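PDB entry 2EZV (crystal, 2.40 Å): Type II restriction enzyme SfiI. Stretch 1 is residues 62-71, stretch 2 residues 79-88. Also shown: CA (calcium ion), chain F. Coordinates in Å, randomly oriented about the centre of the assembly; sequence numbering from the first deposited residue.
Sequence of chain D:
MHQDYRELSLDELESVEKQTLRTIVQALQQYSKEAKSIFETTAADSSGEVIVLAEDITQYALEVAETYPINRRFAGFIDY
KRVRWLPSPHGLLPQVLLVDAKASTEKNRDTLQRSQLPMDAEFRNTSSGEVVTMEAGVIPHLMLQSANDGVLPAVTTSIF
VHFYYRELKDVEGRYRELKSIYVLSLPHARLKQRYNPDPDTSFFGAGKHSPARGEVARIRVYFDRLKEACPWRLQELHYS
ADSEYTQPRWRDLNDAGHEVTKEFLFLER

Stretch 1 (62-71) LEVAETYPIN
Stretch 2 (79-88) DYKRVRWLPS

An irregular segment can lie against a β-strand by satisfying its polar groups with a mixture of backbone, side-chain and water partners, and SfiI offers a worked example. Strand 80-86 is extended. Stretch 62-71 opens with a turn, in which Ala65 N donates to Leu62 O (2.8 Å); Glu66 and Thr67 are extended, Tyr68 breaks the run with phi/psi of -5/88, and Pro69 and Ile70 are extended again. A single β-bridge pairs Pro69 with Arg84 (CA-CA 4.3 Å). Around it, Trp85 N donates to Tyr68 O (2.8 Å, 166°) and Ile70 N to Val83 O (3.1 Å, 157°), so the chains run antiparallel. Trp85 O is satisfied by a side chain, Thr67 OG1 (2.8 Å; chi1 p).

Glu66 (chi1 t, chi2 p) divides its carboxylate: OE1 accepts a very short bond from Tyr80 OH (2.4 Å), while OE2 forms a salt bridge with Arg84 NH1 (2.5 Å), though the position of OE2 is less sure. Arg84 (p, t, t) also gives NH1 to a water (3.0 Å) that donates to Ala65 O (3.1 Å). Another water links Glu63 OE1 (2.6 Å) to Arg82 NH2 (3.1 Å). Trp85 NE1 donates to a third (2.9 Å), which makes a weak bond to Pro69 O (3.4 Å).

Apolar packing accompanies these bonds. Ile70 (m, t) lays CG1 over the five-membered ring of Trp85 (chi1 m), 3.6 Å from its centroid, and Leu62 CB covers a face of Tyr80 (chi1 t), 4.3 Å from the ring centroid.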

# COMPACT_ATOMS: atom_id res chain seq x y z
N LEU D 62 1.37 8.64 10.29
CA LEU D 62 0.52 7.49 10.62
C LEU D 62 0.05 6.54 9.52
O LEU D 62 -0.08 5.34 9.77
CB LEU D 62 -0.73 7.96 11.39
CG LEU D 62 -0.65 8.97 12.54
CD1 LEU D 62 -1.77 8.67 13.52
CD2 LEU D 62 0.68 8.91 13.25
N GLU D 63 -0.23 7.06 8.32
CA GLU D 63 -0.74 6.21 7.24
C GLU D 63 0.22 5.08 6.90
O GLU D 63 -0.17 4.06 6.32
CB GLU D 63 -1.03 7.04 5.98
CG GLU D 63 0.18 7.72 5.34
CD GLU D 63 -0.22 8.62 4.16
OE1 GLU D 63 -1.42 8.93 4.01
OE2 GLU D 63 0.67 9.03 3.39
N VAL D 64 1.46 5.27 7.32
CA VAL D 64 2.54 4.34 7.05
C VAL D 64 2.59 3.20 8.08
O VAL D 64 3.24 2.17 7.86
CB VAL D 64 3.87 5.17 6.98
CG1 VAL D 64 4.85 4.73 8.04
CG2 VAL D 64 4.45 5.11 5.57
N ALA D 65 1.87 3.38 9.19
CA ALA D 65 1.85 2.41 10.27
C ALA D 65 0.45 1.84 10.52
O ALA D 65 0.10 1.51 11.65
CB ALA D 65 2.35 3.07 11.54
N GLU D 66 -0.33 1.70 9.46
CA GLU D 66 -1.70 1.20 9.58
C GLU D 66 -1.77 -0.34 9.65
O GLU D 66 -0.75 -1.02 9.52
CB GLU D 66 -2.51 1.73 8.39
CG GLU D 66 -3.99 1.93 8.66
CD GLU D 66 -4.26 2.78 9.89
OE1 GLU D 66 -3.94 3.99 9.90
OE2 GLU D 66 -4.79 2.21 10.85
N THR D 67 -2.97 -0.88 9.90
CA THR D 67 -3.15 -2.33 9.96
C THR D 67 -4.36 -2.84 9.17
O THR D 67 -5.26 -2.08 8.84
CB THR D 67 -3.30 -2.86 11.42
OG1 THR D 67 -4.52 -2.37 12.00
CG2 THR D 67 -2.12 -2.46 12.27
N TYR D 68 -4.33 -4.14 8.88
CA TYR D 68 -5.38 -4.89 8.18
C TYR D 68 -6.63 -4.05 7.91
O TYR D 68 -7.57 -4.06 8.71
CB TYR D 68 -5.73 -6.10 9.06
CG TYR D 68 -6.59 -7.17 8.45
CD1 TYR D 68 -6.87 -8.34 9.17
CD2 TYR D 68 -7.12 -7.05 7.16
CE1 TYR D 68 -7.65 -9.36 8.62
CE2 TYR D 68 -7.90 -8.06 6.59
CZ TYR D 68 -8.16 -9.22 7.33
OH TYR D 68 -8.90 -10.24 6.78
N PRO D 69 -6.67 -3.34 6.78
CA PRO D 69 -7.82 -2.50 6.43
C PRO D 69 -9.17 -3.20 6.25
O PRO D 69 -9.26 -4.34 5.78
CB PRO D 69 -7.37 -1.81 5.13
CG PRO D 69 -5.87 -1.82 5.21
CD PRO D 69 -5.60 -3.21 5.76
N ILE D 70 -10.22 -2.48 6.63
CA ILE D 70 -11.58 -2.97 6.47
C ILE D 70 -12.15 -2.11 5.35
O ILE D 70 -11.89 -0.90 5.29
CB ILE D 70 -12.41 -2.79 7.76
CG1 ILE D 70 -12.04 -3.91 8.75
CG2 ILE D 70 -13.90 -2.79 7.44
CD1 ILE D 70 -12.79 -3.87 10.06
N ASN D 71 -12.90 -2.75 4.45
CA ASN D 71 -13.48 -2.06 3.31
C ASN D 71 -14.69 -1.20 3.69
O ASN D 71 -15.82 -1.47 3.27
CB ASN D 71 -13.87 -3.09 2.25
CG ASN D 71 -14.36 -2.45 0.97
OD1 ASN D 71 -13.91 -1.37 0.60
ND2 ASN D 71 -15.27 -3.13 0.27
N ASP D 79 -9.70 14.70 11.20
CA ASP D 79 -8.56 14.74 10.30
C ASP D 79 -8.11 13.41 9.70
O ASP D 79 -8.03 13.27 8.49
CB ASP D 79 -7.36 15.37 11.02
CG ASP D 79 -7.66 16.76 11.55
OD1 ASP D 79 -8.16 17.60 10.78
OD2 ASP D 79 -7.39 17.02 12.75
N TYR D 80 -7.82 12.44 10.55
CA TYR D 80 -7.35 11.14 10.10
C TYR D 80 -8.25 10.03 10.63
O TYR D 80 -8.49 9.94 11.83
CB TYR D 80 -5.91 10.95 10.60
CG TYR D 80 -5.25 9.67 10.14
CD1 TYR D 80 -4.45 9.65 9.00
CD2 TYR D 80 -5.42 8.48 10.85
CE1 TYR D 80 -3.83 8.49 8.58
CE2 TYR D 80 -4.81 7.31 10.43
CZ TYR D 80 -4.02 7.32 9.30
OH TYR D 80 -3.39 6.15 8.91
N LYS D 81 -8.76 9.19 9.74
CA LYS D 81 -9.65 8.10 10.15
C LYS D 81 -9.48 6.88 9.26
O LYS D 81 -9.23 7.00 8.07
CB LYS D 81 -11.11 8.57 10.11
N ARG D 82 -9.61 5.70 9.85
CA ARG D 82 -9.49 4.45 9.12
C ARG D 82 -10.22 3.36 9.88
O ARG D 82 -10.05 3.22 11.09
CB ARG D 82 -8.02 4.04 8.95
CG ARG D 82 -7.17 4.91 8.01
CD ARG D 82 -7.69 4.90 6.56
NE ARG D 82 -6.81 5.70 5.69
CZ ARG D 82 -7.02 5.92 4.39
NH1 ARG D 82 -8.08 5.40 3.77
NH2 ARG D 82 -6.15 6.66 3.71
N VAL D 83 -11.05 2.60 9.17
CA VAL D 83 -11.77 1.47 9.76
C VAL D 83 -10.83 0.30 9.46
O VAL D 83 -10.48 0.07 8.30
CB VAL D 83 -13.13 1.22 9.06
CG1 VAL D 83 -13.88 0.08 9.76
CG2 VAL D 83 -13.96 2.51 9.07
N ARG D 84 -10.42 -0.44 10.49
CA ARG D 84 -9.46 -1.52 10.31
C ARG D 84 -9.59 -2.61 11.36
O ARG D 84 -10.36 -2.48 12.31
CB ARG D 84 -8.05 -0.92 10.42
CG ARG D 84 -7.80 -0.38 11.84
CD ARG D 84 -6.52 0.39 12.04
NE ARG D 84 -6.29 0.57 13.48
CZ ARG D 84 -5.24 1.18 14.02
NH1 ARG D 84 -4.29 1.70 13.26
NH2 ARG D 84 -5.11 1.22 15.34
N TRP D 85 -8.84 -3.69 11.19
CA TRP D 85 -8.82 -4.79 12.15
C TRP D 85 -7.57 -4.58 13.00
O TRP D 85 -6.48 -4.36 12.46
CB TRP D 85 -8.69 -6.16 11.46
CG TRP D 85 -9.89 -6.63 10.71
CD1 TRP D 85 -10.05 -6.66 9.36
CD2 TRP D 85 -11.07 -7.23 11.27
NE1 TRP D 85 -11.24 -7.26 9.03
CE2 TRP D 85 -11.89 -7.62 10.18
CE3 TRP D 85 -11.51 -7.48 12.58
CZ2 TRP D 85 -13.12 -8.26 10.37
CZ3 TRP D 85 -12.74 -8.12 12.76
CH2 TRP D 85 -13.53 -8.50 11.66
N LEU D 86 -7.72 -4.64 14.31
CA LEU D 86 -6.58 -4.47 15.18
C LEU D 86 -6.25 -5.80 15.85
O LEU D 86 -6.98 -6.26 16.73
CB LEU D 86 -6.88 -3.41 16.25
CG LEU D 86 -5.76 -3.11 17.25
CD1 LEU D 86 -4.57 -2.51 16.51
CD2 LEU D 86 -6.26 -2.15 18.34
N PRO D 87 -5.16 -6.45 15.43
CA PRO D 87 -4.83 -7.73 16.07
C PRO D 87 -4.39 -7.53 17.51
O PRO D 87 -3.69 -6.57 17.83
CB PRO D 87 -3.72 -8.29 15.18
CG PRO D 87 -3.08 -7.07 14.61
CD PRO D 87 -4.25 -6.15 14.31
N SER D 88 -4.80 -8.44 18.39
CA SER D 88 -4.42 -8.35 19.79
C SER D 88 -4.74 -9.67 20.48
O SER D 88 -5.43 -10.51 19.92
CB SER D 88 -5.18 -7.22 20.50
OG SER D 88 -6.48 -7.63 20.85
CA CA F . -8.08 19.22 13.99
O HOH W 1 -3.71 8.14 4.89
O HOH W 2 -1.60 2.81 13.84
O HOH W 3 -11.65 -6.74 6.23